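PDB 2DC0: probable amidase from Thermus thermophilus, which belongs to the amidase family, built round a large mixed beta sheet flanked by helices, and is assigned only as a probable amidase. Local coordinates for residues P186-V191 with G414-D419; A332-L337 with S389-P394. All blocks are in the same frame, centred on the assembly; numbering follows the deposited sequence.

Contact 1. Residues P186-V191 with G414-D419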
loop_
_atom_site.group_PDB
_atom_site.type_symbol
_atom_site.label_atom_id
_atom_site.label_comp_id
_atom_site.label_asym_id
_atom_site.label_seq_id
_atom_site.Cartn_x
_atom_site.Cartn_y
_atom_site.Cartn_z
ATOM N N PRO A 186 4.024 8.093 -12.338
ATOM C CA PRO A 186 4.262 8.656 -11.009
ATOM C C PRO A 186 3.616 7.804 -9.931
ATOM O O PRO A 186 2.913 6.828 -10.224
ATOM C CB PRO A 186 3.601 10.033 -11.082
ATOM C CG PRO A 186 3.591 10.351 -12.548
ATOM C CD PRO A 186 3.228 9.019 -13.160
ATOM N N SER A 187 3.852 8.180 -8.680
ATOM C CA SER A 187 3.246 7.473 -7.557
ATOM C C SER A 187 1.744 7.554 -7.775
ATOM O O SER A 187 1.236 8.541 -8.320
ATOM C CB SER A 187 3.594 8.158 -6.233
ATOM O OG SER A 187 4.987 8.079 -5.961
ATOM N N TYR A 188 1.032 6.523 -7.345
ATOM C CA TYR A 188 -0.419 6.490 -7.492
ATOM C C TYR A 188 -1.058 7.786 -6.988
ATOM O O TYR A 188 -0.668 8.311 -5.945
ATOM C CB TYR A 188 -0.997 5.308 -6.707
ATOM C CG TYR A 188 -2.506 5.229 -6.738
ATOM C CD1 TYR A 188 -3.174 4.658 -7.822
ATOM C CD2 TYR A 188 -3.271 5.726 -5.677
ATOM C CE1 TYR A 188 -4.564 4.580 -7.848
ATOM C CE2 TYR A 188 -4.663 5.653 -5.698
ATOM C CZ TYR A 188 -5.301 5.080 -6.782
ATOM O OH TYR A 188 -6.681 5.012 -6.799
ATOM N N GLY A 189 -2.018 8.303 -7.752
ATOM C CA GLY A 189 -2.736 9.500 -7.356
ATOM C C GLY A 189 -2.068 10.857 -7.468
ATOM O O GLY A 189 -2.742 11.876 -7.320
ATOM N N ARG A 190 -0.765 10.900 -7.726
ATOM C CA ARG A 190 -0.094 12.191 -7.828
ATOM C C ARG A 190 -0.720 13.043 -8.939
ATOM O O ARG A 190 -0.905 14.250 -8.775
ATOM C CB ARG A 190 1.401 12.005 -8.075
ATOM C CG ARG A 190 2.182 13.301 -7.985
ATOM C CD ARG A 190 3.666 13.059 -8.162
ATOM N NE ARG A 190 4.256 12.330 -7.038
ATOM C CZ ARG A 190 4.485 12.854 -5.837
ATOM N NH1 ARG A 190 4.174 14.119 -5.588
ATOM N NH2 ARG A 190 5.045 12.116 -4.888
ATOM N N VAL A 191 -1.041 12.417 -10.066
ATOM C CA VAL A 191 -1.677 13.125 -11.176
ATOM C C VAL A 191 -3.143 12.701 -11.164
ATOM O O VAL A 191 -3.455 11.511 -11.207
ATOM C CB VAL A 191 -1.035 12.760 -12.536
ATOM C CG1 VAL A 191 -1.775 13.463 -13.669
ATOM C CG2 VAL A 191 0.431 13.175 -12.543
ATOM N N GLY A 414 11.227 3.281 -7.843
ATOM C CA GLY A 414 11.548 3.907 -6.565
ATOM C C GLY A 414 10.501 3.649 -5.494
ATOM O O GLY A 414 9.467 3.032 -5.763
ATOM N N ALA A 415 10.770 4.114 -4.277
ATOM C CA ALA A 415 9.844 3.950 -3.165
ATOM C C ALA A 415 8.641 4.857 -3.382
ATOM O O ALA A 415 8.720 5.840 -4.115
ATOM C CB ALA A 415 10.534 4.310 -1.838
ATOM N N TYR A 416 7.535 4.518 -2.729
ATOM C CA TYR A 416 6.298 5.274 -2.831
ATOM C C TYR A 416 6.578 6.747 -2.515
ATOM O O TYR A 416 7.237 7.061 -1.524
ATOM C CB TYR A 416 5.280 4.695 -1.843
ATOM C CG TYR A 416 3.835 4.847 -2.264
ATOM C CD1 TYR A 416 3.092 3.754 -2.710
ATOM C CD2 TYR A 416 3.207 6.085 -2.209
ATOM C CE1 TYR A 416 1.752 3.896 -3.092
ATOM C CE2 TYR A 416 1.876 6.238 -2.587
ATOM C CZ TYR A 416 1.158 5.142 -3.026
ATOM O OH TYR A 416 -0.151 5.310 -3.390
ATOM N N GLY A 417 6.099 7.642 -3.376
ATOM C CA GLY A 417 6.299 9.067 -3.168
ATOM C C GLY A 417 7.662 9.610 -3.568
ATOM O O GLY A 417 7.880 10.817 -3.517
ATOM N N GLU A 418 8.585 8.749 -3.983
ATOM C CA GLU A 418 9.905 9.239 -4.362
ATOM C C GLU A 418 10.085 9.490 -5.855
ATOM O O GLU A 418 11.100 9.118 -6.445
ATOM C CB GLU A 418 10.988 8.288 -3.834
ATOM C CG GLU A 418 11.014 8.220 -2.305
ATOM C CD GLU A 418 10.878 9.600 -1.649
ATOM O OE1 GLU A 418 11.703 10.495 -1.942
ATOM O OE2 GLU A 418 9.937 9.794 -0.842
ATOM N N ASP A 419 9.092 10.149 -6.448
ATOM C CA ASP A 419 9.095 10.469 -7.868
ATOM C C ASP A 419 10.318 11.285 -8.269
ATOM O O ASP A 419 10.901 11.053 -9.328
ATOM C CB ASP A 419 7.837 11.258 -8.229
ATOM C CG ASP A 419 6.568 10.544 -7.833
ATOM O OD1 ASP A 419 5.709 10.362 -8.724
ATOM O OD2 ASP A 419 6.427 10.170 -6.639
#

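Contact 2. Residues A332-L337 with S389-P394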
loop_
_atom_site.group_PDB
_atom_site.type_symbol
_atom_site.label_atom_id
_atom_site.label_comp_id
_atom_site.label_asym_id
_atom_site.label_seq_id
_atom_site.Cartn_x
_atom_site.Cartn_y
_atom_site.Cartn_z
ATOM N N ALA A 332 -6.757 -8.412 -0.553
ATOM C CA ALA A 332 -5.931 -8.858 0.559
ATOM C C ALA A 332 -4.574 -9.354 0.050
ATOM O O ALA A 332 -3.543 -9.111 0.674
ATOM C CB ALA A 332 -6.647 -9.977 1.338
ATOM N N GLU A 333 -4.578 -10.058 -1.076
ATOM C CA GLU A 333 -3.339 -10.570 -1.644
ATOM C C GLU A 333 -2.425 -9.426 -2.075
ATOM O O GLU A 333 -1.198 -9.549 -2.009
ATOM C CB GLU A 333 -3.621 -11.489 -2.839
ATOM C CG GLU A 333 -4.279 -12.819 -2.472
ATOM C CD GLU A 333 -3.501 -13.591 -1.412
ATOM O OE1 GLU A 333 -2.266 -13.730 -1.553
ATOM O OE2 GLU A 333 -4.126 -14.068 -0.436
ATOM N N ARG A 334 -3.010 -8.317 -2.520
ATOM C CA ARG A 334 -2.205 -7.171 -2.928
ATOM C C ARG A 334 -1.500 -6.589 -1.716
ATOM O O ARG A 334 -0.322 -6.260 -1.778
ATOM C CB ARG A 334 -3.061 -6.075 -3.583
ATOM C CG ARG A 334 -2.309 -4.744 -3.686
ATOM C CD ARG A 334 -2.919 -3.774 -4.688
ATOM N NE ARG A 334 -4.222 -3.253 -4.290
ATOM C CZ ARG A 334 -4.925 -2.399 -5.027
ATOM N NH1 ARG A 334 -4.443 -1.978 -6.193
ATOM N NH2 ARG A 334 -6.111 -1.973 -4.610
ATOM N N GLU A 335 -2.225 -6.450 -0.610
ATOM C CA GLU A 335 -1.617 -5.896 0.591
ATOM C C GLU A 335 -0.496 -6.808 1.084
ATOM O O GLU A 335 0.531 -6.332 1.565
ATOM C CB GLU A 335 -2.675 -5.685 1.683
ATOM C CG GLU A 335 -3.681 -4.567 1.339
ATOM C CD GLU A 335 -2.990 -3.317 0.796
ATOM O OE1 GLU A 335 -2.098 -2.771 1.495
ATOM O OE2 GLU A 335 -3.337 -2.879 -0.329
ATOM N N ALA A 336 -0.683 -8.115 0.943
ATOM C CA ALA A 336 0.330 -9.075 1.373
ATOM C C ALA A 336 1.650 -8.922 0.606
ATOM O O ALA A 336 2.705 -9.283 1.116
ATOM C CB ALA A 336 -0.203 -10.500 1.216
ATOM N N LEU A 337 1.591 -8.386 -0.610
ATOM C CA LEU A 337 2.792 -8.214 -1.427
ATOM C C LEU A 337 3.527 -6.906 -1.164
ATOM O O LEU A 337 4.709 -6.772 -1.487
ATOM C CB LEU A 337 2.430 -8.272 -2.910
ATOM C CG LEU A 337 1.877 -9.604 -3.428
ATOM C CD1 LEU A 337 1.265 -9.402 -4.805
ATOM C CD2 LEU A 337 2.991 -10.634 -3.474
ATOM N N SER A 389 2.746 -0.857 -10.737
ATOM C CA SER A 389 1.525 -0.085 -10.897
ATOM C C SER A 389 0.530 -0.658 -9.881
ATOM O O SER A 389 -0.220 0.081 -9.242
ATOM C CB SER A 389 0.978 -0.214 -12.323
ATOM O OG SER A 389 0.980 -1.561 -12.751
ATOM N N LEU A 390 0.544 -1.979 -9.725
ATOM C CA LEU A 390 -0.335 -2.646 -8.769
ATOM C C LEU A 390 -0.140 -2.045 -7.379
ATOM O O LEU A 390 -1.110 -1.794 -6.663
ATOM C CB LEU A 390 -0.028 -4.151 -8.700
ATOM C CG LEU A 390 -0.835 -4.944 -7.655
ATOM C CD1 LEU A 390 -2.306 -4.996 -8.060
ATOM C CD2 LEU A 390 -0.272 -6.354 -7.527
ATOM N N LEU A 391 1.118 -1.810 -7.012
ATOM C CA LEU A 391 1.456 -1.269 -5.698
ATOM C C LEU A 391 1.622 0.255 -5.638
ATOM O O LEU A 391 1.913 0.804 -4.579
ATOM C CB LEU A 391 2.711 -1.974 -5.161
ATOM C CG LEU A 391 2.513 -3.487 -4.956
ATOM C CD1 LEU A 391 3.821 -4.157 -4.524
ATOM C CD2 LEU A 391 1.439 -3.702 -3.886
ATOM N N GLY A 392 1.444 0.924 -6.776
ATOM C CA GLY A 392 1.504 2.381 -6.825
ATOM C C GLY A 392 2.807 3.157 -6.708
ATOM O O GLY A 392 2.769 4.376 -6.516
ATOM N N VAL A 393 3.952 2.492 -6.843
ATOM C CA VAL A 393 5.236 3.179 -6.713
ATOM C C VAL A 393 5.698 3.837 -8.013
ATOM O O VAL A 393 5.417 3.348 -9.105
ATOM C CB VAL A 393 6.331 2.214 -6.210
ATOM C CG1 VAL A 393 5.957 1.705 -4.823
ATOM C CG2 VAL A 393 6.498 1.049 -7.167
ATOM N N PRO A 394 6.413 4.972 -7.907
ATOM C CA PRO A 394 6.905 5.691 -9.089
ATOM C C PRO A 394 7.860 4.847 -9.918
ATOM O O PRO A 394 8.840 4.319 -9.399
ATOM C CB PRO A 394 7.573 6.929 -8.489
ATOM C CG PRO A 394 8.063 6.431 -7.150
ATOM C CD PRO A 394 6.894 5.605 -6.665
#

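Contact 1. Residues P186-V191 with G414-D419
Asp-419 and Arg-190 reach toward each other tip to tip, yet their flat ends are far from coplanar: the guanidinium and carboxylate planes stand 79° apart. The salt bridge runs from Arg-190 NH2 to Asp-419 OD2 at 3.0 Å, NH2 lying well above the carboxylate plane, while Arg-190 NE sits 3.0 Å from Asp-419 OD1. Ser-187 meets both oxygens on their syn sides, its donors moderately tilted from that plane. Its backbone N donates to Asp-419 OD1 at 2.9 Å in a fairly straight bond (163°), and its hydroxyl OG donates to Asp-419 OD2 at 2.6 Å. OD2 thus takes two donors, which come from opposite faces of its plane, and the pair of bonds from Ser-187 fixes the rotation of the carboxylate. The hydroxyl stands beside its own backbone N (chi1 -66°), which lets one residue serve both oxygens, and OG in turn accepts from Gly-417 N at 2.8 Å. The contact joins two loops that follow strands 182-185 and 406-413 of the large mixed sheet of the amidase fold. Two type II beta turns carry these groups, Ser-187 to Arg-190 and Ala-415 to Glu-418, each with a positive-phi glycine third. The second leads into helix 419-430, with Glu-418 as N-cap; the positive end of the helix dipole there would favour the negative charge of Asp-419. Alongside this polar group, Tyr-188 and Tyr-416 lie side by side and point the same way, Tyr-416 OH coming to 3.4 Å from Tyr-188 CB. Tyr-188 carries its own OH on to Arg-201 O and meets the ring of His-205 edge-to-face. Arg-190 NH1 forms a second salt bridge, to Glu-226, while Glu-418 pairs with Arg-346 of the second subunit.

Contact 2. Residues A332-L337 with S389-P394
The guanidinium of Arg-334 has Leu-390 O at its edge, near its plane, where NH1 makes a weak hydrogen bond of 3.4 Å to that carbonyl oxygen. The stronger polar partner lies elsewhere, since NH2 is hydrogen-bonded to Ser-202 OG. Before the flat group, the aliphatic part of the arginine does most of the touching: CD comes to 3.3 Å from Leu-390 O and to 3.6 Å from Leu-390 CD1, the two side chains crossing obliquely. The arginine chain runs extended through CD and then bends at chi3 (68°), which turns NE off the line of the chain. Leu-391 slides past Arg-334 in the opposite direction and lays CD2 3.9 Å from Arg-334 CG, with the same methyl 3.8 Å from Arg-334 O. Here the long helix 324-345 packs against the C-terminal end of the short helix 386-390, which finishes in a Schellman motif: Gly-392 takes the positive phi that ends the helix, and Leu-390 and Leu-391 meet the neighbouring helix just before it. One turn further along helix 324-345, Leu-337 approaches more loosely, its CD1 4.4 Å from Leu-390 CD2 and its O 4.1 Å from Leu-391 CD1. Val-281 of helix 281-296 touches both Leu-337 and Leu-390, and Leu-288 of that helix touches Arg-334.

Overall arrangement
Contact 2 is nested along the chain inside the loop closed by contact 1, and their centres lie 13 Å apart on the same side of the chain's centre. Segment 389-394 joins them: its Leu-390 and Leu-391 serve contact 2, while its last residues run into contact 1. There Tyr-188 N lies 2.9 Å from Gly-392 O and Gly-414 N 3.0 Å from Pro-394 O, both probable hydrogen bonds, and Pro-394 CD packs 3.2 Å from Ser-187 OG. Both contacts also touch the second subunit, where Tyr-188 of one chain packs on Glu-335 of the other, so the dimer interface links the two regions again.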